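Local coordinates for protein luciferase-like monooxygenase (Streptomyces bottropensis, PDB 7BIP) that probably acts as a luciferase-like monooxygenase in the biosynthesis of the aromatic polyketide rishirilide, at residues M94-N97 and I98-G101; D311-W315 and F316-T320; G133-A136 and V137-L140; E304-A307 and A308-I312. All coordinates share one frame; numbering follows the deposited sequence.

Contact 1: residues M94-N97 and I98-G101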
loop_
_atom_site.group_PDB
_atom_site.type_symbol
_atom_site.label_atom_id
_atom_site.label_comp_id
_atom_site.label_asym_id
_atom_site.label_seq_id
_atom_site.Cartn_x
_atom_site.Cartn_y
_atom_site.Cartn_z
ATOM N N MET A 94 8.052 2.253 -4.243
ATOM C CA MET A 94 7.168 3.413 -4.134
ATOM C C MET A 94 7.226 4.010 -2.734
ATOM O O MET A 94 7.334 5.232 -2.561
ATOM C CB MET A 94 5.729 3.025 -4.477
ATOM C CG MET A 94 5.476 2.637 -5.935
ATOM S SD MET A 94 3.734 2.165 -6.116
ATOM C CE MET A 94 2.887 3.747 -6.027
ATOM N N LEU A 95 7.154 3.155 -1.720
ATOM C CA LEU A 95 7.158 3.639 -0.342
ATOM C C LEU A 95 8.475 4.325 0.006
ATOM O O LEU A 95 8.477 5.350 0.697
ATOM C CB LEU A 95 6.883 2.468 0.606
ATOM C CG LEU A 95 7.010 2.781 2.093
ATOM C CD1 LEU A 95 6.081 3.948 2.458
ATOM C CD2 LEU A 95 6.649 1.523 2.882
ATOM N N ASP A 96 9.605 3.771 -0.453
ATOM C CA ASP A 96 10.893 4.418 -0.234
ATOM C C ASP A 96 10.871 5.849 -0.767
ATOM O O ASP A 96 11.276 6.794 -0.077
ATOM C CB ASP A 96 12.005 3.601 -0.906
ATOM C CG ASP A 96 13.393 3.974 -0.414
ATOM O OD1 ASP A 96 13.530 4.450 0.733
ATOM O OD2 ASP A 96 14.359 3.779 -1.180
ATOM N N ASN A 97 10.354 6.030 -1.983
ATOM C CA ASN A 97 10.308 7.367 -2.573
ATOM C C ASN A 97 9.297 8.274 -1.876
ATOM O O ASN A 97 9.587 9.450 -1.628
ATOM C CB ASN A 97 10.013 7.253 -4.065
ATOM C CG ASN A 97 11.249 6.887 -4.854
ATOM O OD1 ASN A 97 12.151 7.700 -5.010
ATOM N ND2 ASN A 97 11.309 5.643 -5.328
ATOM N N ILE A 98 8.110 7.754 -1.554
ATOM C CA ILE A 98 7.107 8.548 -0.848
ATOM C C ILE A 98 7.655 9.045 0.483
ATOM O O ILE A 98 7.446 10.205 0.874
ATOM C CB ILE A 98 5.825 7.712 -0.665
ATOM C CG1 ILE A 98 5.075 7.629 -1.995
ATOM C CG2 ILE A 98 4.916 8.304 0.430
ATOM C CD1 ILE A 98 4.062 6.494 -2.029
ATOM N N SER A 99 8.385 8.182 1.191
ATOM C CA SER A 99 8.944 8.513 2.497
ATOM C C SER A 99 10.266 9.268 2.412
ATOM O O SER A 99 10.829 9.598 3.458
ATOM C CB SER A 99 9.143 7.225 3.311
ATOM O OG SER A 99 10.307 6.531 2.856
ATOM N N GLN A 100 10.766 9.538 1.206
ATOM C CA GLN A 100 12.040 10.245 0.996
ATOM C C GLN A 100 13.191 9.554 1.740
ATOM O O GLN A 100 13.992 10.174 2.453
ATOM C CB GLN A 100 11.910 11.733 1.362
ATOM C CG GLN A 100 10.763 12.399 0.576
ATOM C CD GLN A 100 10.964 13.881 0.327
ATOM O OE1 GLN A 100 11.637 14.570 1.094
ATOM N NE2 GLN A 100 10.377 14.377 -0.760
ATOM N N GLY A 101 13.273 8.234 1.549
ATOM C CA GLY A 101 14.426 7.472 1.992
ATOM C C GLY A 101 14.411 7.010 3.431
ATOM O O GLY A 101 15.483 6.726 3.980
HETATM O O HOH W 1 9.195 12.055 -2.564
#

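Contact 2: residues D311-W315 and F316-T320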
loop_
_atom_site.group_PDB
_atom_site.type_symbol
_atom_site.label_atom_id
_atom_site.label_comp_id
_atom_site.label_asym_id
_atom_site.label_seq_id
_atom_site.Cartn_x
_atom_site.Cartn_y
_atom_site.Cartn_z
ATOM N N ASP A 311 19.923 -3.733 31.572
ATOM C CA ASP A 311 20.247 -5.158 31.601
ATOM C C ASP A 311 20.338 -5.720 30.190
ATOM O O ASP A 311 21.290 -6.439 29.853
ATOM C CB ASP A 311 19.194 -5.929 32.400
ATOM C CG ASP A 311 19.225 -5.614 33.882
ATOM O OD1 ASP A 311 20.221 -5.020 34.357
ATOM O OD2 ASP A 311 18.250 -5.980 34.578
ATOM N N ILE A 312 19.346 -5.401 29.356
ATOM C CA ILE A 312 19.296 -5.904 27.985
ATOM C C ILE A 312 20.517 -5.438 27.204
ATOM O O ILE A 312 21.149 -6.220 26.475
ATOM C CB ILE A 312 17.976 -5.461 27.316
ATOM C CG1 ILE A 312 16.794 -6.254 27.893
ATOM C CG2 ILE A 312 18.041 -5.626 25.801
ATOM C CD1 ILE A 312 15.454 -5.583 27.694
ATOM N N ARG A 313 20.875 -4.160 27.350
ATOM C CA ARG A 313 22.058 -3.635 26.676
ATOM C C ARG A 313 23.316 -4.362 27.139
ATOM O O ARG A 313 24.214 -4.641 26.337
ATOM C CB ARG A 313 22.161 -2.128 26.929
ATOM C CG ARG A 313 23.195 -1.393 26.085
ATOM C CD ARG A 313 23.283 0.066 26.486
ATOM N NE ARG A 313 24.247 0.790 25.664
ATOM C CZ ARG A 313 25.497 1.051 26.038
ATOM N NH1 ARG A 313 25.940 0.644 27.222
ATOM N NH2 ARG A 313 26.311 1.713 25.224
ATOM N N GLY A 314 23.390 -4.693 28.428
ATOM C CA GLY A 314 24.529 -5.450 28.925
ATOM C C GLY A 314 24.629 -6.840 28.328
ATOM O O GLY A 314 25.734 -7.343 28.103
ATOM N N TRP A 315 23.486 -7.479 28.052
ATOM C CA TRP A 315 23.518 -8.815 27.463
ATOM C C TRP A 315 23.806 -8.780 25.968
ATOM O O TRP A 315 24.554 -9.622 25.458
ATOM C CB TRP A 315 22.187 -9.539 27.675
ATOM C CG TRP A 315 21.774 -9.712 29.088
ATOM C CD1 TRP A 315 22.583 -9.791 30.185
ATOM C CD2 TRP A 315 20.431 -9.834 29.567
ATOM N NE1 TRP A 315 21.823 -9.951 31.320
ATOM C CE2 TRP A 315 20.497 -9.976 30.967
ATOM C CE3 TRP A 315 19.175 -9.827 28.947
ATOM C CZ2 TRP A 315 19.354 -10.120 31.759
ATOM C CZ3 TRP A 315 18.042 -9.974 29.730
ATOM C CH2 TRP A 315 18.138 -10.116 31.123
ATOM N N PHE A 316 23.189 -7.849 25.247
ATOM C CA PHE A 316 23.133 -7.919 23.796
ATOM C C PHE A 316 23.978 -6.877 23.090
ATOM O O PHE A 316 24.219 -7.022 21.888
ATOM C CB PHE A 316 21.681 -7.765 23.310
ATOM C CG PHE A 316 20.739 -8.803 23.852
ATOM C CD1 PHE A 316 21.196 -10.058 24.235
ATOM C CD2 PHE A 316 19.378 -8.525 23.967
ATOM C CE1 PHE A 316 20.319 -11.008 24.738
ATOM C CE2 PHE A 316 18.504 -9.465 24.468
ATOM C CZ PHE A 316 18.962 -10.709 24.842
ATOM N N GLY A 317 24.423 -5.839 23.782
ATOM C CA GLY A 317 25.062 -4.730 23.109
ATOM C C GLY A 317 24.036 -3.715 22.649
ATOM O O GLY A 317 22.859 -3.760 23.019
ATOM N N ASP A 318 24.493 -2.781 21.821
ATOM C CA ASP A 318 23.607 -1.742 21.305
ATOM C C ASP A 318 22.850 -2.233 20.076
ATOM O O ASP A 318 23.447 -2.800 19.157
ATOM C CB ASP A 318 24.412 -0.493 20.964
ATOM C CG ASP A 318 24.722 0.337 22.178
ATOM O OD1 ASP A 318 23.768 0.786 22.843
ATOM O OD2 ASP A 318 25.918 0.528 22.477
ATOM N N PHE A 319 21.537 -2.016 20.051
ATOM C CA PHE A 319 20.722 -2.439 18.911
ATOM C C PHE A 319 19.451 -1.591 18.895
ATOM O O PHE A 319 19.328 -0.615 19.645
ATOM C CB PHE A 319 20.441 -3.949 18.964
ATOM C CG PHE A 319 19.584 -4.383 20.132
ATOM C CD1 PHE A 319 18.229 -4.628 19.958
ATOM C CD2 PHE A 319 20.134 -4.558 21.393
ATOM C CE1 PHE A 319 17.437 -5.024 21.024
ATOM C CE2 PHE A 319 19.343 -4.959 22.465
ATOM C CZ PHE A 319 17.986 -5.192 22.275
ATOM N N THR A 320 18.523 -1.941 18.007
ATOM C CA THR A 320 17.289 -1.194 17.788
ATOM C C THR A 320 16.113 -1.957 18.391
ATOM O O THR A 320 15.839 -3.096 17.992
ATOM C CB THR A 320 17.076 -0.959 16.294
ATOM O OG1 THR A 320 18.181 -0.203 15.772
ATOM C CG2 THR A 320 15.783 -0.202 16.052
#

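Contact 3: residues G133-A136 and V137-L140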
loop_
_atom_site.group_PDB
_atom_site.type_symbol
_atom_site.label_atom_id
_atom_site.label_comp_id
_atom_site.label_asym_id
_atom_site.label_seq_id
_atom_site.Cartn_x
_atom_site.Cartn_y
_atom_site.Cartn_z
ATOM N N GLY A 133 12.586 -15.182 -2.486
ATOM C CA GLY A 133 11.841 -13.934 -2.508
ATOM C C GLY A 133 12.687 -12.749 -2.088
ATOM O O GLY A 133 12.640 -11.686 -2.720
ATOM N N VAL A 134 13.484 -12.918 -1.026
ATOM C CA VAL A 134 14.363 -11.840 -0.577
ATOM C C VAL A 134 15.373 -11.494 -1.661
ATOM O O VAL A 134 15.591 -10.320 -1.988
ATOM C CB VAL A 134 15.067 -12.231 0.733
ATOM C CG1 VAL A 134 16.107 -11.169 1.106
ATOM C CG2 VAL A 134 14.048 -12.412 1.864
ATOM N N GLU A 135 16.011 -12.510 -2.233
ATOM C CA GLU A 135 17.059 -12.232 -3.206
ATOM C C GLU A 135 16.492 -11.648 -4.492
ATOM O O GLU A 135 17.105 -10.758 -5.093
ATOM C CB GLU A 135 17.853 -13.501 -3.493
ATOM C CG GLU A 135 18.885 -13.367 -4.615
ATOM C CD GLU A 135 20.039 -12.425 -4.273
ATOM O OE1 GLU A 135 20.102 -11.927 -3.131
ATOM O OE2 GLU A 135 20.877 -12.183 -5.162
ATOM N N ALA A 136 15.337 -12.145 -4.946
ATOM C CA ALA A 136 14.741 -11.580 -6.152
ATOM C C ALA A 136 14.402 -10.107 -5.956
ATOM O O ALA A 136 14.643 -9.287 -6.850
ATOM C CB ALA A 136 13.498 -12.373 -6.556
ATOM N N VAL A 137 13.853 -9.753 -4.787
ATOM C CA VAL A 137 13.546 -8.351 -4.509
ATOM C C VAL A 137 14.824 -7.522 -4.482
ATOM O O VAL A 137 14.897 -6.441 -5.079
ATOM C CB VAL A 137 12.765 -8.222 -3.189
ATOM C CG1 VAL A 137 12.730 -6.753 -2.724
ATOM C CG2 VAL A 137 11.333 -8.774 -3.365
ATOM N N ARG A 138 15.853 -8.016 -3.782
ATOM C CA ARG A 138 17.126 -7.305 -3.749
ATOM C C ARG A 138 17.660 -7.065 -5.154
ATOM O O ARG A 138 18.131 -5.961 -5.463
ATOM C CB ARG A 138 18.155 -8.076 -2.918
ATOM C CG ARG A 138 19.483 -7.330 -2.767
ATOM C CD ARG A 138 20.639 -8.255 -2.313
ATOM N NE ARG A 138 21.084 -9.162 -3.372
ATOM C CZ ARG A 138 21.804 -8.792 -4.430
ATOM N NH1 ARG A 138 22.193 -7.530 -4.571
ATOM N NH2 ARG A 138 22.142 -9.683 -5.352
ATOM N N ARG A 139 17.579 -8.080 -6.022
ATOM C CA ARG A 139 18.072 -7.926 -7.386
ATOM C C ARG A 139 17.245 -6.921 -8.169
ATOM O O ARG A 139 17.803 -6.131 -8.938
ATOM C CB ARG A 139 18.079 -9.272 -8.109
ATOM C CG ARG A 139 19.211 -10.120 -7.671
ATOM C CD ARG A 139 19.549 -11.187 -8.677
ATOM N NE ARG A 139 20.277 -12.210 -7.965
ATOM C CZ ARG A 139 20.642 -13.376 -8.470
ATOM N NH1 ARG A 139 20.358 -13.684 -9.736
ATOM N NH2 ARG A 139 21.296 -14.226 -7.687
ATOM N N LEU A 140 15.910 -6.969 -8.023
ATOM C CA LEU A 140 15.061 -5.998 -8.710
ATOM C C LEU A 140 15.388 -4.572 -8.289
ATOM O O LEU A 140 15.273 -3.643 -9.098
ATOM C CB LEU A 140 13.586 -6.315 -8.452
ATOM C CG LEU A 140 13.098 -7.554 -9.229
ATOM C CD1 LEU A 140 11.807 -8.098 -8.629
ATOM C CD2 LEU A 140 12.913 -7.218 -10.709
#

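Contact 4: residues E304-A307 and A308-I312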
loop_
_atom_site.group_PDB
_atom_site.type_symbol
_atom_site.label_atom_id
_atom_site.label_comp_id
_atom_site.label_asym_id
_atom_site.label_seq_id
_atom_site.Cartn_x
_atom_site.Cartn_y
_atom_site.Cartn_z
ATOM N N GLU A 304 11.593 1.224 36.418
ATOM C CA GLU A 304 11.692 -0.215 36.184
ATOM C C GLU A 304 12.215 -0.503 34.786
ATOM O O GLU A 304 13.106 -1.336 34.592
ATOM C CB GLU A 304 10.321 -0.880 36.359
ATOM C CG GLU A 304 9.785 -0.924 37.784
ATOM C CD GLU A 304 8.365 -1.455 37.812
ATOM O OE1 GLU A 304 8.167 -2.648 37.503
ATOM O OE2 GLU A 304 7.448 -0.678 38.128
ATOM N N VAL A 305 11.665 0.186 33.794
ATOM C CA VAL A 305 12.021 -0.108 32.415
ATOM C C VAL A 305 13.432 0.391 32.117
ATOM O O VAL A 305 14.142 -0.205 31.310
ATOM C CB VAL A 305 10.955 0.486 31.477
ATOM C CG1 VAL A 305 11.409 0.438 30.013
ATOM C CG2 VAL A 305 9.636 -0.282 31.651
ATOM N N ARG A 306 13.880 1.456 32.795
ATOM C CA ARG A 306 15.265 1.897 32.641
ATOM C C ARG A 306 16.229 0.804 33.087
ATOM O O ARG A 306 17.199 0.487 32.389
ATOM C CB ARG A 306 15.506 3.180 33.446
ATOM C CG ARG A 306 16.980 3.526 33.650
ATOM C CD ARG A 306 17.593 4.134 32.398
ATOM N NE ARG A 306 19.049 4.217 32.492
ATOM C CZ ARG A 306 19.710 5.240 33.025
ATOM N NH1 ARG A 306 19.050 6.283 33.513
ATOM N NH2 ARG A 306 21.036 5.221 33.067
ATOM N N ALA A 307 15.970 0.212 34.258
ATOM C CA ALA A 307 16.833 -0.859 34.739
ATOM C C ALA A 307 16.778 -2.058 33.804
ATOM O O ALA A 307 17.796 -2.720 33.568
ATOM C CB ALA A 307 16.434 -1.266 36.159
ATOM N N ALA A 308 15.595 -2.345 33.254
ATOM C CA ALA A 308 15.454 -3.467 32.335
ATOM C C ALA A 308 16.246 -3.236 31.056
ATOM O O ALA A 308 16.930 -4.146 30.574
ATOM C CB ALA A 308 13.976 -3.698 32.015
ATOM N N ILE A 309 16.164 -2.027 30.486
ATOM C CA ILE A 309 16.903 -1.740 29.257
ATOM C C ILE A 309 18.408 -1.839 29.496
ATOM O O ILE A 309 19.146 -2.389 28.667
ATOM C CB ILE A 309 16.508 -0.359 28.698
ATOM C CG1 ILE A 309 15.080 -0.405 28.136
ATOM C CG2 ILE A 309 17.492 0.084 27.614
ATOM C CD1 ILE A 309 14.496 0.975 27.893
ATOM N N ASP A 310 18.890 -1.299 30.624
ATOM C CA ASP A 310 20.317 -1.399 30.928
ATOM C C ASP A 310 20.770 -2.853 31.025
ATOM O O ASP A 310 21.886 -3.190 30.606
ATOM C CB ASP A 310 20.639 -0.641 32.217
ATOM C CG ASP A 310 20.465 0.866 32.066
ATOM O OD1 ASP A 310 20.306 1.344 30.923
ATOM O OD2 ASP A 310 20.488 1.577 33.090
ATOM N N ASP A 311 19.923 -3.733 31.572
ATOM C CA ASP A 311 20.247 -5.158 31.601
ATOM C C ASP A 311 20.338 -5.720 30.190
ATOM O O ASP A 311 21.290 -6.439 29.853
ATOM C CB ASP A 311 19.194 -5.929 32.400
ATOM C CG ASP A 311 19.225 -5.614 33.882
ATOM O OD1 ASP A 311 20.221 -5.020 34.357
ATOM O OD2 ASP A 311 18.250 -5.980 34.578
ATOM N N ILE A 312 19.346 -5.401 29.356
ATOM C CA ILE A 312 19.296 -5.904 27.985
ATOM C C ILE A 312 20.517 -5.438 27.204
ATOM O O ILE A 312 21.149 -6.220 26.475
ATOM C CB ILE A 312 17.976 -5.461 27.316
ATOM C CG1 ILE A 312 16.794 -6.254 27.893
ATOM C CG2 ILE A 312 18.041 -5.626 25.801
ATOM C CD1 ILE A 312 15.454 -5.583 27.694
#

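Contact 1: residues M94-N97 and I98-G101
Ile98 N bonds to Met94 O at 2.8 Å and Ser99 N to Leu95 O at 2.9 Å, the last i to i+4 bonds of helix 85-98. The chain then leaves the helix at Gln100, which has a positive phi of 55°. Gly101 N reaches back to Asp96 O at 3.0 Å, and Gln100 N meets Asn97 O from above the carbonyl plane. These two bonds back into the last turn make a Schellman motif. A water bonded to both Asn97 O and Gln100 NE2 adds a second link. The Ser99 hydroxyl folds back over the turn because OG sits between its own backbone N and carbonyl carbon (chi1 77°). Ser99 OG lies 3.1 Å from both Leu95 O and Asp96 O, and its one proton could serve either. Asp96 OD1 lies 3.4 Å from Gly101 CA and is hydrogen-bonded to Gln166 NE2. Asn97 ND2 bonds to Arg163 O, so both polar side chains tie the helix end to the 163-166 loop. Leu95 packs on helix 57-67 and on Leu103 of strand 103-107, the strand that follows this turn. Ile98 lies against Phe22 on helix 18-35 of the second subunit.

Contact 2: residues D311-W315 and F316-T320
Ile312 CG2 is the centre of the tight side of this helix end. Ile312 CG2 lies 3.6 Å from Phe319 CZ, at the edge of that ring and in its plane, and 3.7 Å from Phe316 CD2. The methyl is carried to both rings because CG1 turns toward the backbone N (chi1 -73°) and leaves CG2 beside the carbonyl carbon. Phe316 CD1 also touches Trp315 CB. Phe316 N bonds to Ile312 O at 2.9 Å, and Gly317 N to Arg313 O makes the next bond at 2.8 Å. Gly317 then leaves helical angles with positive phi. The other side is more exposed and polar. Arg313 stretches its extended chain along the turn to Asp318. Arg313 NE gives Asp318 OD1 a 2.9 Å salt-bridge hydrogen bond on the syn side, tilted from the carboxylate plane; Arg313 NH2 to Asp318 OD2 is weak. The guanidinium and carboxylate planes stand 61° apart, so the pair does not lie flat. Asp318 OD1 also takes a bond from Met1 N, the chain start. Phe316 packs on Met230 and Tyr232 of strand 228-236 and on Leu209 of helix 202-218. Phe319, just before strand 320-324, bonds through its backbone to Lys2 of strand 2-6.

Contact 3: residues G133-A136 and V137-L140
Four regular i to i+4 bonds join the segments inside helix 126-142, from Val137 N to Gly133 O at 3.1 Å through to Leu140 N to Ala136 O at 2.9 Å. On one side of the helix Glu135 takes two arginines. Its chain bends at chi2 (67°), which turns the carboxylate along the helix toward the next turn. Arg138 runs beside it, pointing the same way, and grips it side-on: Arg138 NE to Glu135 OE1 at 2.9 Å and Arg138 NH2 to Glu135 OE2 at 2.8 Å, both on the syn side. Arg139 approaches OE2 from the anti side. Arg139 NE bonds to Glu135 OE2 at 2.9 Å and Arg139 NH2 to the same OE2 at 3.3 Å. The Arg139 guanidinium stands nearly perpendicular to the carboxylate, 86° between planes. OE2 thus accepts three N-H groups, and the two positive charges probably favour an ionised Glu135. Leu140 packs on Leu86 and Ala89 of helix 85-98. Val134 and Val137 meet Phe107 of strand 103-107, and Trp148 lies against Glu135, Ala136 and Arg139. This is an i to i+3 and i to i+4 salt-bridge network along one side of a helix that packs on strand 103-107 of the TIM barrel.

Contact 4: residues E304-A307 and A308-I312
Helix 302-316 follows strand 298-300 in the parallel barrel sheet, and this contact spans most of the helix, from near its start. Arg306 and Asp310 face each other one turn apart, on the side toward helix 347-350. Arg306 NE meets Asp310 OD2 at 3.1 Å in a salt bridge, but the hydrogen bond is weak, with an N-H to acceptor angle of 133°. The guanidinium and carboxylate planes are turned 80° apart. Arg306 CG lies opposite the backbone N (chi1 165°) and the chain then bends at chi2, which brings NE over the next turn. Asp310 has a second partner: its OD1 bonds to the hydroxyl of Tyr350. That tyrosine and His349, both on helix 347-350, also pack on Arg306.

Beneath the charged pair the backbone is plain helix. Ile309 N bonds to Val305 O at 2.8 Å, Asp310 N to Arg306 O at 3.0 Å, and Asp311 N to Ala307 O at 3.1 Å. On the buried side Val305 CG1 meets Ile309 CD1 at 3.8 Å, the two side chains crossing at a slant. Ile309 CG1 lies 3.3 Å from Val305 O, which the Ile309 N-H also uses. Val305 reaches Leu236 of strand 228-236. Ala308, with its small side chain, sits on Leu298 of strand 298-300. Farther along, Asp311 OD2 forms a salt bridge with Arg295. The helix is thus two-sided: Val305 and Ala308 lie on the barrel strands, while Ile309 and the i to i+4 charge pair meet Tyr350, in keeping with a helix packed around a TIM barrel.

How the contacts relate
From the N terminus, contact 1 comes first: it ends helix 85-98 and turns the chain into strand 103-107. Contact 3 follows within helix 126-142, its centre about 18 Å from that of contact 1. Both pack near strand 103-107, and Leu140 lies on the helix that contact 1 ends. Contacts 4 and 2 come last and share helix 302-316. Contact 4 runs along most of it from near the start, and contact 2 carries it through the turn to strand 320-324; they overlap at Asp311 and Ile312. All four are local and none encloses another. Contacts 3 and 4 lie on opposite sides of the chain centre, so contacts 1 and 3 mark one region of the barrel and contacts 2 and 4 another.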